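Local coordinates for probable membrane transporter protein MamO (Magnetospirillum magneticum, PDB 5HMA), which promotes magnetite formation and activates the MamE protease in magnetosomes, its protease-like domain, the part present here, being probably inactive and binding transition metals instead, at residues Q100-G105 with P151-Q156; I162-T167 with F176-Q181. One frame throughout, in Å; residues are numbered along the deposited sequence.

Interaction 1 (Q100-G105 with P151-Q156); sequences QVFAFG and PLVNAQ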
loop_
_atom_site.group_PDB
_atom_site.type_symbol
_atom_site.label_atom_id
_atom_site.label_comp_id
_atom_site.label_asym_id
_atom_site.label_seq_id
_atom_site.Cartn_x
_atom_site.Cartn_y
_atom_site.Cartn_z
ATOM N N GLN A 100 -12.188 9.083 -10.689
ATOM C CA GLN A 100 -10.846 8.729 -11.126
ATOM C C GLN A 100 -9.928 8.546 -9.935
ATOM O O GLN A 100 -9.905 9.386 -9.028
ATOM C CB GLN A 100 -10.299 9.807 -12.052
ATOM C CG GLN A 100 -9.071 9.412 -12.818
ATOM C CD GLN A 100 -8.612 10.525 -13.737
ATOM O OE1 GLN A 100 -7.733 10.331 -14.572
ATOM N NE2 GLN A 100 -9.203 11.702 -13.579
ATOM N N VAL A 101 -9.171 7.453 -9.933
ATOM C CA VAL A 101 -8.177 7.215 -8.884
ATOM C C VAL A 101 -6.849 6.809 -9.502
ATOM O O VAL A 101 -6.761 6.535 -10.698
ATOM C CB VAL A 101 -8.656 6.149 -7.881
ATOM C CG1 VAL A 101 -9.798 6.711 -7.042
ATOM C CG2 VAL A 101 -9.118 4.892 -8.620
ATOM N N PHE A 102 -5.808 6.780 -8.681
ATOM C CA PHE A 102 -4.461 6.506 -9.164
ATOM C C PHE A 102 -3.811 5.525 -8.218
ATOM O O PHE A 102 -3.796 5.740 -7.003
ATOM C CB PHE A 102 -3.635 7.796 -9.269
ATOM C CG PHE A 102 -4.293 8.857 -10.104
ATOM C CD1 PHE A 102 -5.331 9.628 -9.581
ATOM C CD2 PHE A 102 -3.888 9.078 -11.417
ATOM C CE1 PHE A 102 -5.959 10.599 -10.358
ATOM C CE2 PHE A 102 -4.498 10.061 -12.192
ATOM C CZ PHE A 102 -5.542 10.814 -11.666
ATOM N N ALA A 103 -3.296 4.434 -8.769
ATOM C CA ALA A 103 -2.682 3.398 -7.952
ATOM C C ALA A 103 -1.177 3.438 -8.149
ATOM O O ALA A 103 -0.684 3.306 -9.268
ATOM C CB ALA A 103 -3.249 2.038 -8.315
ATOM N N PHE A 104 -0.453 3.657 -7.058
ATOM C CA PHE A 104 1.005 3.803 -7.115
ATOM C C PHE A 104 1.681 2.568 -6.517
ATOM O O PHE A 104 1.154 1.960 -5.583
ATOM C CB PHE A 104 1.466 5.052 -6.341
ATOM C CG PHE A 104 1.197 6.361 -7.041
ATOM C CD1 PHE A 104 -0.067 6.942 -6.995
ATOM C CD2 PHE A 104 2.216 7.033 -7.702
ATOM C CE1 PHE A 104 -0.310 8.168 -7.620
ATOM C CE2 PHE A 104 1.981 8.258 -8.323
ATOM C CZ PHE A 104 0.715 8.824 -8.286
ATOM N N GLY A 105 2.861 2.225 -7.027
ATOM C CA GLY A 105 3.657 1.145 -6.456
ATOM C C GLY A 105 5.128 1.310 -6.807
ATOM O O GLY A 105 5.515 2.310 -7.421
ATOM N N PRO A 151 -0.478 2.565 -2.307
ATOM C CA PRO A 151 -1.638 3.435 -2.102
ATOM C C PRO A 151 -2.503 3.673 -3.347
ATOM O O PRO A 151 -1.989 3.760 -4.469
ATOM C CB PRO A 151 -0.994 4.755 -1.651
ATOM C CG PRO A 151 0.297 4.784 -2.409
ATOM C CD PRO A 151 0.782 3.334 -2.358
ATOM N N LEU A 152 -3.815 3.761 -3.127
ATOM C CA LEU A 152 -4.735 4.385 -4.069
ATOM C C LEU A 152 -4.916 5.848 -3.656
ATOM O O LEU A 152 -5.083 6.137 -2.464
ATOM C CB LEU A 152 -6.082 3.665 -4.072
ATOM C CG LEU A 152 -6.962 3.988 -5.285
ATOM C CD1 LEU A 152 -6.349 3.359 -6.545
ATOM C CD2 LEU A 152 -8.386 3.497 -5.071
ATOM N N VAL A 153 -4.873 6.774 -4.610
ATOM C CA VAL A 153 -5.082 8.181 -4.268
ATOM C C VAL A 153 -6.093 8.783 -5.198
ATOM O O VAL A 153 -6.314 8.273 -6.299
ATOM C CB VAL A 153 -3.780 9.021 -4.311
ATOM C CG1 VAL A 153 -2.691 8.408 -3.412
ATOM C CG2 VAL A 153 -3.296 9.194 -5.745
ATOM N N ASN A 154 -6.703 9.880 -4.754
ATOM C CA ASN A 154 -7.595 10.619 -5.627
ATOM C C ASN A 154 -6.749 11.616 -6.414
ATOM O O ASN A 154 -5.512 11.622 -6.308
ATOM C CB ASN A 154 -8.740 11.293 -4.843
ATOM C CG ASN A 154 -8.268 12.343 -3.823
ATOM O OD1 ASN A 154 -7.128 12.800 -3.846
ATOM N ND2 ASN A 154 -9.183 12.743 -2.930
ATOM N N ALA A 155 -7.406 12.457 -7.195
ATOM C CA ALA A 155 -6.693 13.374 -8.060
ATOM C C ALA A 155 -5.973 14.471 -7.267
ATOM O O ALA A 155 -5.096 15.158 -7.790
ATOM C CB ALA A 155 -7.663 13.985 -9.067
ATOM N N GLN A 156 -6.339 14.646 -6.003
ATOM C CA GLN A 156 -5.654 15.647 -5.184
ATOM C C GLN A 156 -4.455 15.037 -4.447
ATOM O O GLN A 156 -3.736 15.735 -3.751
ATOM C CB GLN A 156 -6.621 16.292 -4.177
ATOM C CG GLN A 156 -7.547 17.358 -4.772
ATOM C CD GLN A 156 -8.636 16.764 -5.660
ATOM O OE1 GLN A 156 -9.372 15.858 -5.247
ATOM N NE2 GLN A 156 -8.741 17.274 -6.888
HETATM O O HOH W 1 -10.361 11.892 -7.895
#

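Interaction 2 (I162-T167 with F176-Q181); sequences INIAAT and FTVPAQ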
loop_
_atom_site.group_PDB
_atom_site.type_symbol
_atom_site.label_atom_id
_atom_site.label_comp_id
_atom_site.label_asym_id
_atom_site.label_seq_id
_atom_site.Cartn_x
_atom_site.Cartn_y
_atom_site.Cartn_z
ATOM N N ILE A 162 -5.539 1.227 0.289
ATOM C CA ILE A 162 -4.394 0.351 0.087
ATOM C C ILE A 162 -4.801 -0.773 -0.864
ATOM O O ILE A 162 -5.799 -1.459 -0.641
ATOM C CB ILE A 162 -3.886 -0.219 1.425
ATOM C CG1 ILE A 162 -3.424 0.911 2.352
ATOM C CG2 ILE A 162 -2.782 -1.229 1.163
ATOM C CD1 ILE A 162 -2.197 1.660 1.842
ATOM N N ASN A 163 -4.020 -0.971 -1.916
ATOM C CA ASN A 163 -4.437 -1.847 -2.995
ATOM C C ASN A 163 -4.067 -3.307 -2.790
ATOM O O ASN A 163 -3.092 -3.627 -2.108
ATOM C CB ASN A 163 -3.851 -1.327 -4.302
ATOM C CG ASN A 163 -4.430 0.024 -4.671
ATOM O OD1 ASN A 163 -5.648 0.229 -4.569
ATOM N ND2 ASN A 163 -3.572 0.958 -5.072
ATOM N N ILE A 164 -4.890 -4.178 -3.367
ATOM C CA ILE A 164 -4.671 -5.618 -3.397
ATOM C C ILE A 164 -4.941 -6.098 -4.812
ATOM O O ILE A 164 -6.067 -5.966 -5.309
ATOM C CB ILE A 164 -5.580 -6.365 -2.417
ATOM C CG1 ILE A 164 -5.392 -5.847 -0.982
ATOM C CG2 ILE A 164 -5.347 -7.884 -2.530
ATOM C CD1 ILE A 164 -6.303 -6.535 0.047
ATOM N N ALA A 165 -3.919 -6.640 -5.470
ATOM C CA ALA A 165 -4.131 -7.279 -6.769
ATOM C C ALA A 165 -4.633 -8.691 -6.561
ATOM O O ALA A 165 -3.995 -9.476 -5.862
ATOM C CB ALA A 165 -2.853 -7.290 -7.585
ATOM N N ALA A 166 -5.775 -9.024 -7.150
ATOM C CA ALA A 166 -6.278 -10.389 -7.046
ATOM C C ALA A 166 -6.377 -11.006 -8.428
ATOM O O ALA A 166 -6.387 -10.299 -9.432
ATOM C CB ALA A 166 -7.620 -10.425 -6.346
ATOM N N THR A 167 -6.428 -12.331 -8.467
ATOM C CA THR A 167 -6.557 -13.087 -9.705
ATOM C C THR A 167 -8.010 -13.484 -9.918
ATOM O O THR A 167 -8.642 -13.987 -8.999
ATOM C CB THR A 167 -5.691 -14.359 -9.673
ATOM O OG1 THR A 167 -4.308 -14.000 -9.594
ATOM C CG2 THR A 167 -5.900 -15.176 -10.916
ATOM N N PHE A 176 -8.424 -4.567 -6.255
ATOM C CA PHE A 176 -9.198 -4.298 -5.050
ATOM C C PHE A 176 -8.505 -3.242 -4.212
ATOM O O PHE A 176 -7.306 -2.992 -4.386
ATOM C CB PHE A 176 -9.398 -5.580 -4.251
ATOM C CG PHE A 176 -10.335 -6.534 -4.906
ATOM C CD1 PHE A 176 -9.911 -7.322 -5.969
ATOM C CD2 PHE A 176 -11.659 -6.619 -4.494
ATOM C CE1 PHE A 176 -10.785 -8.190 -6.602
ATOM C CE2 PHE A 176 -12.546 -7.504 -5.121
ATOM C CZ PHE A 176 -12.106 -8.284 -6.176
ATOM N N THR A 177 -9.253 -2.609 -3.311
ATOM C CA THR A 177 -8.678 -1.586 -2.442
ATOM C C THR A 177 -9.352 -1.560 -1.077
ATOM O O THR A 177 -10.582 -1.447 -0.989
ATOM C CB THR A 177 -8.794 -0.161 -3.051
ATOM O OG1 THR A 177 -8.165 -0.118 -4.339
ATOM C CG2 THR A 177 -8.122 0.847 -2.126
ATOM N N VAL A 178 -8.541 -1.662 -0.022
ATOM C CA VAL A 178 -9.003 -1.452 1.347
ATOM C C VAL A 178 -9.152 0.044 1.602
ATOM O O VAL A 178 -8.179 0.776 1.503
ATOM C CB VAL A 178 -8.036 -2.060 2.361
ATOM C CG1 VAL A 178 -8.622 -1.956 3.771
ATOM C CG2 VAL A 178 -7.688 -3.509 1.986
ATOM N N PRO A 179 -10.374 0.510 1.920
ATOM C CA PRO A 179 -10.579 1.950 2.159
ATOM C C PRO A 179 -9.691 2.498 3.279
ATOM O O PRO A 179 -9.479 1.821 4.281
ATOM C CB PRO A 179 -12.060 2.036 2.549
ATOM C CG PRO A 179 -12.684 0.852 1.895
ATOM C CD PRO A 179 -11.635 -0.245 1.946
ATOM N N ALA A 180 -9.183 3.715 3.113
ATOM C CA ALA A 180 -8.238 4.276 4.073
ATOM C C ALA A 180 -8.852 4.463 5.464
ATOM O O ALA A 180 -8.133 4.477 6.457
ATOM C CB ALA A 180 -7.688 5.598 3.557
ATOM N N GLN A 181 -10.174 4.594 5.541
ATOM C CA GLN A 181 -10.840 4.771 6.834
ATOM C C GLN A 181 -10.605 3.572 7.756
ATOM O O GLN A 181 -10.599 3.700 8.987
ATOM C CB GLN A 181 -12.343 5.000 6.641
ATOM C CG GLN A 181 -13.112 5.249 7.940
ATOM C CD GLN A 181 -12.505 6.366 8.790
ATOM O OE1 GLN A 181 -11.953 7.343 8.268
ATOM N NE2 GLN A 181 -12.605 6.220 10.110
#

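Interaction 1 (Q100-G105 with P151-Q156)
Strand 151-153 runs antiparallel to strand 100-105, and the pairing starts at Pro-151. Its carbonyl O takes the N-H of Phe-104 (N to O 3.0 Å), an almost straight bond (174° at the hydrogen) arriving nearly along the C=O axis, while the pyrrolidine ring lies against CB and the carbonyl O of Phe-104. Leu-152 faces the same side of the sheet as Ala-103. Its CG stands anti to the backbone N (chi1 -164°), so the branched end spans two neighbours: CD1 meets Ala-103 CB at 3.8 Å, and CG meets Val-101 CB, also at 3.8 Å, the leucine and valine side chains crossing obliquely. Val-153 forms a hydrogen-bonded pair with Phe-102 through its N to Phe-102 O (2.8 Å) and its O from Phe-102 N (2.9 Å). That same Val-153 O also lies in the plane of the Phe-102 ring, at its edge. CG2 of Val-153 occupies the crowded position between backbone N and carbonyl carbon, and from there abuts the edge of the Phe-104 ring, 3.7 Å from CE1. Asn-154 begins an Asx turn: its OD1 accepts the N-H of Gln-156 (2.9 Å, the donor 55° above the carbonyl plane), and a second bond from Asp-158 N grips the same oxygen. Ala-155 stays near strand 100-105 through CA, 3.7 Å from Phe-102 CE1, and through a water that donates to Gln-100 O and accepts from Ala-155 N. The pair belongs to the antiparallel sheet of the later strands, consistent with the second barrel of the trypsin-like fold. Around it, strand 112-121 is hydrogen-bonded to Val-101, Ala-103 and Gly-105, and strand 159-167 packs on Pro-151 and Leu-152, also bonding to the backbone of the latter. Val-9 of strand 9-13 touches both Phe-104 and Pro-151.

Interaction 2 (I162-T167 with F176-Q181)
With Asn-163 CG (chi1 -65°) and Thr-177 OG1 (chi1 -57°) both anti to the carbonyl carbon, beside the backbone N, the two side chains lie side by side and point the same way. Thr-177 OG1 donates to Asn-163 OD1 over 2.6 Å, nearly along the C=O axis, so a buried amide oxygen and a buried hydroxyl satisfy each other across this non-hydrogen-bonded pair. Replacing Asn-163 by an alanine would remove that acceptor and probably leave the buried threonine hydroxyl poorly satisfied. On either side of it the backbones pair twice: Ile-162 N reaches Val-178 O, and Ile-164 N reaches Phe-176 O (both 2.9 Å), each answered by a bond in return. The opposite face is apolar. The Ile-164 and Val-178 side chains cross obliquely, CD1 of the isoleucine 3.9 Å from CG2 of the valine, and Ala-166 CB rests 3.9 Å from CD1 of the Phe-176 ring, whose edge faces Ile-164 O. Ile-164, Ala-166 and Phe-176 pack on a modified side chain of a bound peptide that is hydrogen-bonded to the Thr-167 backbone, a placement consistent with the substrate-cleft hairpin of the second barrel in trypsin-like proteases.

Overall arrangement
Interactions 1 and 2 come in series along the chain, their centres 11 Å apart, and both belong to the antiparallel sheet formed by the later strands of the trypsin-like fold. Strands 151-153 and 159-167, consecutive in sequence and adjacent in the sheet, join them. Across this junction Asn-163 ND2 packs 3.4 Å from Ala-103 CB, and Leu-152 CD2 lies 3.7 Å from Thr-177 OG1. Interaction 1 lies away from the metal site, whereas the Val-178 side chain of interaction 2 is about 8 Å from the nickel ion held by His-71 and His-186. One sheet thus connects 100-105 to the peptide-binding hairpin, whose Val-178 lies close to His-71 of the metal site.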